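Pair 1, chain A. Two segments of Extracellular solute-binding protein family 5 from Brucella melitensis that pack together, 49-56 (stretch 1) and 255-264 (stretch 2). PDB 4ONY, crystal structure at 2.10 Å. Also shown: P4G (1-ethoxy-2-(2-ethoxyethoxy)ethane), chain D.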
# COMPACT_ATOMS: atom_id res chain seq x y z
N VAL A 49 2.21 21.13 -5.79
CA VAL A 49 3.04 19.99 -5.40
C VAL A 49 3.74 19.47 -6.63
O VAL A 49 3.25 19.70 -7.73
CB VAL A 49 2.21 18.85 -4.79
CG1 VAL A 49 1.42 19.37 -3.59
CG2 VAL A 49 1.22 18.27 -5.80
N GLY A 50 4.85 18.77 -6.41
CA GLY A 50 5.64 18.19 -7.49
C GLY A 50 5.57 16.67 -7.50
O GLY A 50 5.41 16.05 -6.45
N VAL A 51 5.67 16.07 -8.67
CA VAL A 51 5.83 14.60 -8.83
C VAL A 51 6.90 14.35 -9.89
O VAL A 51 7.09 15.19 -10.78
CB VAL A 51 4.53 13.85 -9.26
CG1 VAL A 51 3.42 14.09 -8.27
CG2 VAL A 51 4.04 14.31 -10.63
N VAL A 52 7.60 13.21 -9.76
CA VAL A 52 8.57 12.80 -10.75
C VAL A 52 7.85 12.00 -11.79
O VAL A 52 7.20 11.05 -11.46
CB VAL A 52 9.68 11.95 -10.14
CG1 VAL A 52 10.70 11.49 -11.20
CG2 VAL A 52 10.38 12.76 -9.05
N GLY A 53 7.94 12.40 -13.06
CA GLY A 53 7.35 11.63 -14.14
C GLY A 53 6.79 12.54 -15.23
O GLY A 53 7.30 13.65 -15.42
N THR A 54 5.77 12.06 -15.94
CA THR A 54 5.14 12.79 -17.02
C THR A 54 3.68 12.33 -17.21
O THR A 54 3.25 11.37 -16.60
CB THR A 54 5.92 12.60 -18.33
OG1 THR A 54 5.47 13.53 -19.32
CG2 THR A 54 5.81 11.15 -18.87
N PHE A 55 2.93 13.04 -18.06
CA PHE A 55 1.61 12.63 -18.41
C PHE A 55 1.28 13.22 -19.74
O PHE A 55 1.79 14.25 -20.09
CB PHE A 55 0.59 13.10 -17.35
CG PHE A 55 0.18 14.52 -17.51
CD1 PHE A 55 0.93 15.54 -16.97
CD2 PHE A 55 -0.96 14.83 -18.23
CE1 PHE A 55 0.56 16.85 -17.16
CE2 PHE A 55 -1.32 16.13 -18.43
CZ PHE A 55 -0.57 17.15 -17.86
N ASP A 56 0.37 12.57 -20.46
CA ASP A 56 -0.13 13.09 -21.71
C ASP A 56 -1.60 12.76 -21.97
O ASP A 56 -2.06 12.89 -23.09
CB ASP A 56 0.71 12.54 -22.87
CG ASP A 56 0.67 11.04 -22.96
OD1 ASP A 56 -0.08 10.34 -22.25
OD2 ASP A 56 1.47 10.55 -23.79
N GLU A 255 2.79 19.76 -10.58
CA GLU A 255 3.90 19.96 -11.51
C GLU A 255 4.76 18.74 -11.64
O GLU A 255 4.95 17.97 -10.66
CB GLU A 255 4.73 21.13 -11.05
CG GLU A 255 3.94 22.41 -11.14
CD GLU A 255 4.76 23.64 -10.98
OE1 GLU A 255 5.94 23.58 -10.57
OE2 GLU A 255 4.18 24.71 -11.27
N TYR A 256 5.27 18.52 -12.84
CA TYR A 256 5.99 17.34 -13.16
C TYR A 256 7.48 17.66 -13.35
O TYR A 256 7.81 18.63 -14.01
CB TYR A 256 5.38 16.70 -14.42
CG TYR A 256 4.08 15.93 -14.15
CD1 TYR A 256 2.88 16.60 -13.96
CD2 TYR A 256 4.07 14.56 -14.04
CE1 TYR A 256 1.70 15.90 -13.73
CE2 TYR A 256 2.91 13.87 -13.82
CZ TYR A 256 1.72 14.55 -13.66
OH TYR A 256 0.55 13.87 -13.44
N TYR A 257 8.35 16.85 -12.73
CA TYR A 257 9.79 17.06 -12.73
C TYR A 257 10.50 15.80 -13.26
O TYR A 257 9.98 14.70 -13.14
CB TYR A 257 10.29 17.39 -11.32
CG TYR A 257 9.81 18.73 -10.86
CD1 TYR A 257 8.52 18.89 -10.35
CD2 TYR A 257 10.59 19.87 -11.06
CE1 TYR A 257 8.05 20.15 -10.01
CE2 TYR A 257 10.13 21.13 -10.72
CZ TYR A 257 8.84 21.26 -10.20
OH TYR A 257 8.39 22.57 -9.87
N ARG A 258 11.69 15.98 -13.83
CA ARG A 258 12.38 14.85 -14.43
C ARG A 258 13.06 13.98 -13.39
O ARG A 258 13.39 12.88 -13.70
CB ARG A 258 13.40 15.28 -15.43
CG ARG A 258 14.64 15.95 -14.83
CD ARG A 258 15.38 16.64 -15.93
NE ARG A 258 16.70 17.09 -15.53
CZ ARG A 258 17.06 18.34 -15.26
NH1 ARG A 258 16.17 19.32 -15.32
NH2 ARG A 258 18.33 18.59 -14.90
N ASN A 259 13.34 14.51 -12.19
CA ASN A 259 13.99 13.73 -11.13
C ASN A 259 13.76 14.43 -9.79
O ASN A 259 13.24 15.55 -9.74
CB ASN A 259 15.53 13.53 -11.38
CG ASN A 259 16.30 14.85 -11.44
OD1 ASN A 259 16.01 15.78 -10.69
ND2 ASN A 259 17.31 14.93 -12.32
N GLU A 260 14.14 13.76 -8.71
CA GLU A 260 13.89 14.28 -7.38
C GLU A 260 14.71 15.51 -7.01
O GLU A 260 14.24 16.32 -6.21
CB GLU A 260 14.19 13.18 -6.36
CG GLU A 260 13.12 12.12 -6.34
CD GLU A 260 13.35 11.14 -5.19
OE1 GLU A 260 14.19 11.45 -4.30
OE2 GLU A 260 12.74 10.03 -5.22
N THR A 261 15.92 15.64 -7.56
CA THR A 261 16.77 16.76 -7.25
C THR A 261 16.16 18.07 -7.79
O THR A 261 16.13 19.08 -7.09
CB THR A 261 18.19 16.55 -7.83
OG1 THR A 261 18.83 15.54 -7.09
CG2 THR A 261 19.03 17.78 -7.70
N SER A 262 15.69 18.01 -9.04
CA SER A 262 15.00 19.12 -9.69
C SER A 262 13.76 19.53 -8.88
O SER A 262 13.50 20.70 -8.67
CB SER A 262 14.58 18.67 -11.12
OG SER A 262 13.92 19.73 -11.79
N LEU A 263 13.03 18.52 -8.43
CA LEU A 263 11.83 18.72 -7.64
C LEU A 263 12.19 19.41 -6.30
O LEU A 263 11.61 20.45 -5.95
CB LEU A 263 11.15 17.37 -7.42
CG LEU A 263 9.65 17.38 -7.07
CD1 LEU A 263 9.04 16.03 -7.39
CD2 LEU A 263 9.42 17.71 -5.60
N PHE A 264 13.19 18.85 -5.61
CA PHE A 264 13.66 19.38 -4.33
C PHE A 264 14.13 20.84 -4.46
O PHE A 264 13.75 21.68 -3.66
CB PHE A 264 14.77 18.48 -3.78
CG PHE A 264 15.25 18.83 -2.39
CD1 PHE A 264 14.41 18.74 -1.30
CD2 PHE A 264 16.59 19.19 -2.17
CE1 PHE A 264 14.86 19.04 -0.03
CE2 PHE A 264 17.04 19.50 -0.89
CZ PHE A 264 16.17 19.40 0.19
C8 P4G D . 5.27 27.90 -16.94
C7 P4G D . 5.19 26.69 -17.87
O4 P4G D . 6.23 25.67 -17.76
C6 P4G D . 6.85 25.32 -16.50
C5 P4G D . 6.60 23.85 -16.12
O3 P4G D . 7.19 23.57 -14.83
C4 P4G D . 7.39 22.21 -14.55
C3 P4G D . 8.70 22.08 -13.80
O2 P4G D . 9.77 21.71 -14.67
C2 P4G D . 11.07 21.94 -14.10
C1 P4G D . 11.81 23.17 -14.58

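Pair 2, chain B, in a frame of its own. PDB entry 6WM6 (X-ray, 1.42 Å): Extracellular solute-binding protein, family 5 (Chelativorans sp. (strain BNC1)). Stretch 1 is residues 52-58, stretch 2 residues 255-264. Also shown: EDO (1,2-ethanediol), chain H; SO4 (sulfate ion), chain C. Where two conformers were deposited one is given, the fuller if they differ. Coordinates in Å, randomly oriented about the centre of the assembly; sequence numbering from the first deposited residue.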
# COMPACT_ATOMS: atom_id res chain seq x y z
N PHE B 52 19.74 2.25 -5.50
CA PHE B 52 18.42 1.62 -5.56
C PHE B 52 17.59 2.38 -6.58
O PHE B 52 17.41 3.60 -6.47
CB PHE B 52 17.81 1.71 -4.15
CG PHE B 52 16.52 0.94 -3.92
CD1 PHE B 52 15.37 1.25 -4.61
CD2 PHE B 52 16.47 -0.05 -2.96
CE1 PHE B 52 14.18 0.55 -4.35
CE2 PHE B 52 15.29 -0.73 -2.70
CZ PHE B 52 14.16 -0.43 -3.40
N ALA B 53 17.06 1.67 -7.57
CA ALA B 53 16.27 2.31 -8.61
C ALA B 53 14.86 2.59 -8.12
O ALA B 53 14.24 1.73 -7.48
CB ALA B 53 16.17 1.40 -9.84
N VAL B 54 14.33 3.78 -8.44
CA VAL B 54 12.94 4.12 -8.16
C VAL B 54 12.28 4.61 -9.43
O VAL B 54 12.95 5.12 -10.33
CB VAL B 54 12.80 5.16 -7.02
CG1 VAL B 54 13.41 4.60 -5.74
CG2 VAL B 54 13.42 6.47 -7.40
N THR B 55 10.95 4.44 -9.50
CA THR B 55 10.20 4.57 -10.75
C THR B 55 9.53 5.93 -10.94
O THR B 55 8.95 6.16 -12.00
CB THR B 55 9.13 3.48 -10.83
OG1 THR B 55 8.23 3.60 -9.72
CG2 THR B 55 9.75 2.09 -10.81
N ARG B 56 9.59 6.82 -9.95
CA ARG B 56 9.01 8.15 -10.08
C ARG B 56 10.06 9.21 -9.72
O ARG B 56 10.94 8.97 -8.89
CB ARG B 56 7.82 8.35 -9.12
CG ARG B 56 6.70 7.34 -9.23
CD ARG B 56 5.71 7.56 -8.09
NE ARG B 56 4.58 6.63 -8.10
CZ ARG B 56 3.42 6.86 -8.71
NH1 ARG B 56 3.22 7.98 -9.38
NH2 ARG B 56 2.46 5.95 -8.66
N ASP B 57 9.95 10.38 -10.34
CA ASP B 57 10.69 11.54 -9.87
C ASP B 57 10.12 11.99 -8.53
O ASP B 57 9.00 11.63 -8.15
CB ASP B 57 10.61 12.67 -10.89
CG ASP B 57 11.56 13.83 -10.60
OD1 ASP B 57 12.55 13.67 -9.85
OD2 ASP B 57 11.33 14.94 -11.13
N ILE B 58 10.92 12.75 -7.78
CA ILE B 58 10.50 13.28 -6.48
C ILE B 58 10.15 14.76 -6.68
O ILE B 58 11.04 15.59 -6.88
CB ILE B 58 11.59 13.15 -5.42
CG1 ILE B 58 12.13 11.72 -5.33
CG2 ILE B 58 11.04 13.62 -4.07
CD1 ILE B 58 11.12 10.71 -4.89
N ARG B 255 18.28 6.12 -7.70
CA ARG B 255 18.38 6.53 -9.09
C ARG B 255 17.00 6.45 -9.73
O ARG B 255 16.35 5.41 -9.68
CB ARG B 255 19.34 5.59 -9.81
CG ARG B 255 19.48 5.86 -11.31
CD ARG B 255 20.39 7.02 -11.62
NE ARG B 255 20.69 7.05 -13.06
CZ ARG B 255 20.15 7.90 -13.93
NH1 ARG B 255 19.29 8.82 -13.53
NH2 ARG B 255 20.50 7.83 -15.21
N ILE B 256 16.58 7.56 -10.33
CA ILE B 256 15.25 7.64 -10.94
C ILE B 256 15.29 7.03 -12.33
O ILE B 256 16.02 7.53 -13.20
CB ILE B 256 14.77 9.11 -10.95
CG1 ILE B 256 14.60 9.58 -9.50
CG2 ILE B 256 13.48 9.25 -11.74
CD1 ILE B 256 14.82 11.05 -9.29
N ILE B 257 14.52 5.97 -12.53
CA ILE B 257 14.36 5.29 -13.82
C ILE B 257 12.85 5.12 -14.01
O ILE B 257 12.25 4.16 -13.51
CB ILE B 257 15.07 3.93 -13.87
CG1 ILE B 257 16.55 4.10 -13.55
CG2 ILE B 257 14.89 3.26 -15.23
CD1 ILE B 257 17.32 2.79 -13.48
N THR B 258 12.23 6.06 -14.74
CA THR B 258 10.77 6.08 -14.84
C THR B 258 10.24 4.94 -15.69
O THR B 258 9.09 4.52 -15.51
CB THR B 258 10.32 7.43 -15.41
OG1 THR B 258 11.02 7.70 -16.63
CG2 THR B 258 10.58 8.55 -14.41
N ASP B 259 11.04 4.42 -16.63
CA ASP B 259 10.64 3.29 -17.47
C ASP B 259 10.99 2.01 -16.72
O ASP B 259 12.12 1.51 -16.80
CB ASP B 259 11.35 3.37 -18.82
CG ASP B 259 10.91 2.28 -19.78
OD1 ASP B 259 10.05 1.46 -19.40
OD2 ASP B 259 11.44 2.25 -20.91
N SER B 260 10.02 1.47 -15.98
CA SER B 260 10.31 0.34 -15.10
C SER B 260 10.81 -0.88 -15.87
O SER B 260 11.42 -1.77 -15.26
CB SER B 260 9.07 -0.03 -14.28
OG SER B 260 8.20 -0.88 -15.00
N THR B 261 10.57 -0.95 -17.17
CA THR B 261 11.03 -2.08 -17.97
C THR B 261 12.50 -1.97 -18.35
O THR B 261 13.07 -2.94 -18.85
CB THR B 261 10.17 -2.24 -19.22
OG1 THR B 261 10.28 -1.06 -20.04
CG2 THR B 261 8.71 -2.45 -18.84
N GLN B 262 13.13 -0.82 -18.12
CA GLN B 262 14.57 -0.66 -18.29
C GLN B 262 15.35 -0.91 -17.00
O GLN B 262 16.57 -0.73 -16.98
CB GLN B 262 14.89 0.74 -18.81
CG GLN B 262 14.27 1.04 -20.16
CD GLN B 262 14.46 2.49 -20.58
OE1 GLN B 262 14.90 3.32 -19.79
NE2 GLN B 262 14.14 2.79 -21.83
N GLN B 263 14.68 -1.31 -15.92
CA GLN B 263 15.37 -1.42 -14.63
C GLN B 263 16.28 -2.64 -14.58
O GLN B 263 17.38 -2.56 -14.02
CB GLN B 263 14.36 -1.39 -13.49
CG GLN B 263 13.67 -0.02 -13.39
CD GLN B 263 12.91 0.23 -12.10
OE1 GLN B 263 12.35 1.32 -11.91
NE2 GLN B 263 12.87 -0.75 -11.21
N LEU B 264 15.88 -3.76 -15.19
CA LEU B 264 16.74 -4.93 -15.17
C LEU B 264 18.01 -4.69 -15.99
O LEU B 264 19.10 -5.13 -15.60
CB LEU B 264 15.97 -6.16 -15.65
CG LEU B 264 16.55 -7.53 -15.31
CD1 LEU B 264 16.92 -7.70 -13.85
CD2 LEU B 264 15.51 -8.59 -15.70
C1 EDO H . 10.66 1.62 -6.17
O1 EDO H . 10.01 2.43 -7.16
C2 EDO H . 10.16 2.00 -4.78
O2 EDO H . 9.06 1.16 -4.40
S SO4 C . 1.45 3.44 -4.93
O1 SO4 C . 2.46 3.45 -3.87
O2 SO4 C . 2.09 3.75 -6.20
O3 SO4 C . 0.81 2.10 -4.99
O4 SO4 C . 0.45 4.45 -4.63

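Pair 1 and pair 2 superpose with an RMSD of 0.8 Å over the N, CA and C atoms of 14 central residues. In both, two strands run parallel. In pair 1 the second stretch then turns into a helix, 260-264, that runs back antiparallel to the first strand (171°, axes 8.4 Å apart); in pair 2 it passes through a 3-10 segment, 260-262, before a helix begins at Gln263(B). The ladder has the same register in each. In pair 1, Glu255(A) N donates to Val49(A) O (2.9 Å), Val51(A) N to Glu255(A) O (2.8 Å) and Tyr257(A) N to Val51(A) O (2.9 Å). In pair 2, Arg255(B) N donates to Phe52(B) O (2.9 Å), Val54(B) N to Arg255(B) O (2.9 Å) and Ile257(B) N to Val54(B) O (2.8 Å). Pair 1 adds a fourth rung, Gly53(A) N to Tyr257(A) O (3.1 Å), and a third bridge, Val52(A) with Tyr257(A).

Gly50(A) and Ala53(B) coincide to 0.1 Å at CA, yet their surroundings differ. An ideal CB on Gly50(A) would lie 2.9 Å from Leu263(A) CG, a clash, and 3.2 Å from Tyr257(A) CE1. The methyl of Ala53(B) finds room: its CB is 4.1 Å from Ile257(B) CD1 and 4.1 Å from Gln263(B) CD. In pair 1 the space is filled from the second stretch instead, with Leu263(A) CD1 3.5 Å from Gly50(A) C.

On the other face, Val51(A) matches Val54(B), both in the m rotamer, and Tyr256(A) matches Ile256(B), whose side-chain centres differ by 3.2 Å. Val51(A) CG2 lies over one face of the Tyr256(A) ring, 3.6 Å from its centroid and 21° off the normal. Phe55(A) CD1 covers the opposite face, 3.3 Å from Tyr256(A) CE1; the two rings meet obliquely, with planes at 43°. Pair 2 replaces this layered aromatic packing with aliphatic contact: Val54(B) CG2 is 3.9 Å from Ile256(B) CG1. Ile58(B), at the Phe55(A) position, has no contact with the second stretch within 4.5 Å.

Val52(A) and Thr55(B) align to 0.2 Å. Val52(A) CG2 reaches Leu263(A) CD1 at 3.9 Å, whereas Thr55(B) CG2 packs 4.1 Å from Ser260(B) CB. Leu263(A) and Gln263(B) both point toward the first strand, and their side-chain centres fall 1.2 Å apart although their CA atoms differ by 1.8 Å; an apolar and a polar side chain thus occupy much the same volume.

The summed buried areas, 582 Å² in pair 1 and 503 Å² in pair 2, fit this picture: Tyr256(A) alone has 112 Å² covered, against 75 Å² for Ile256(B).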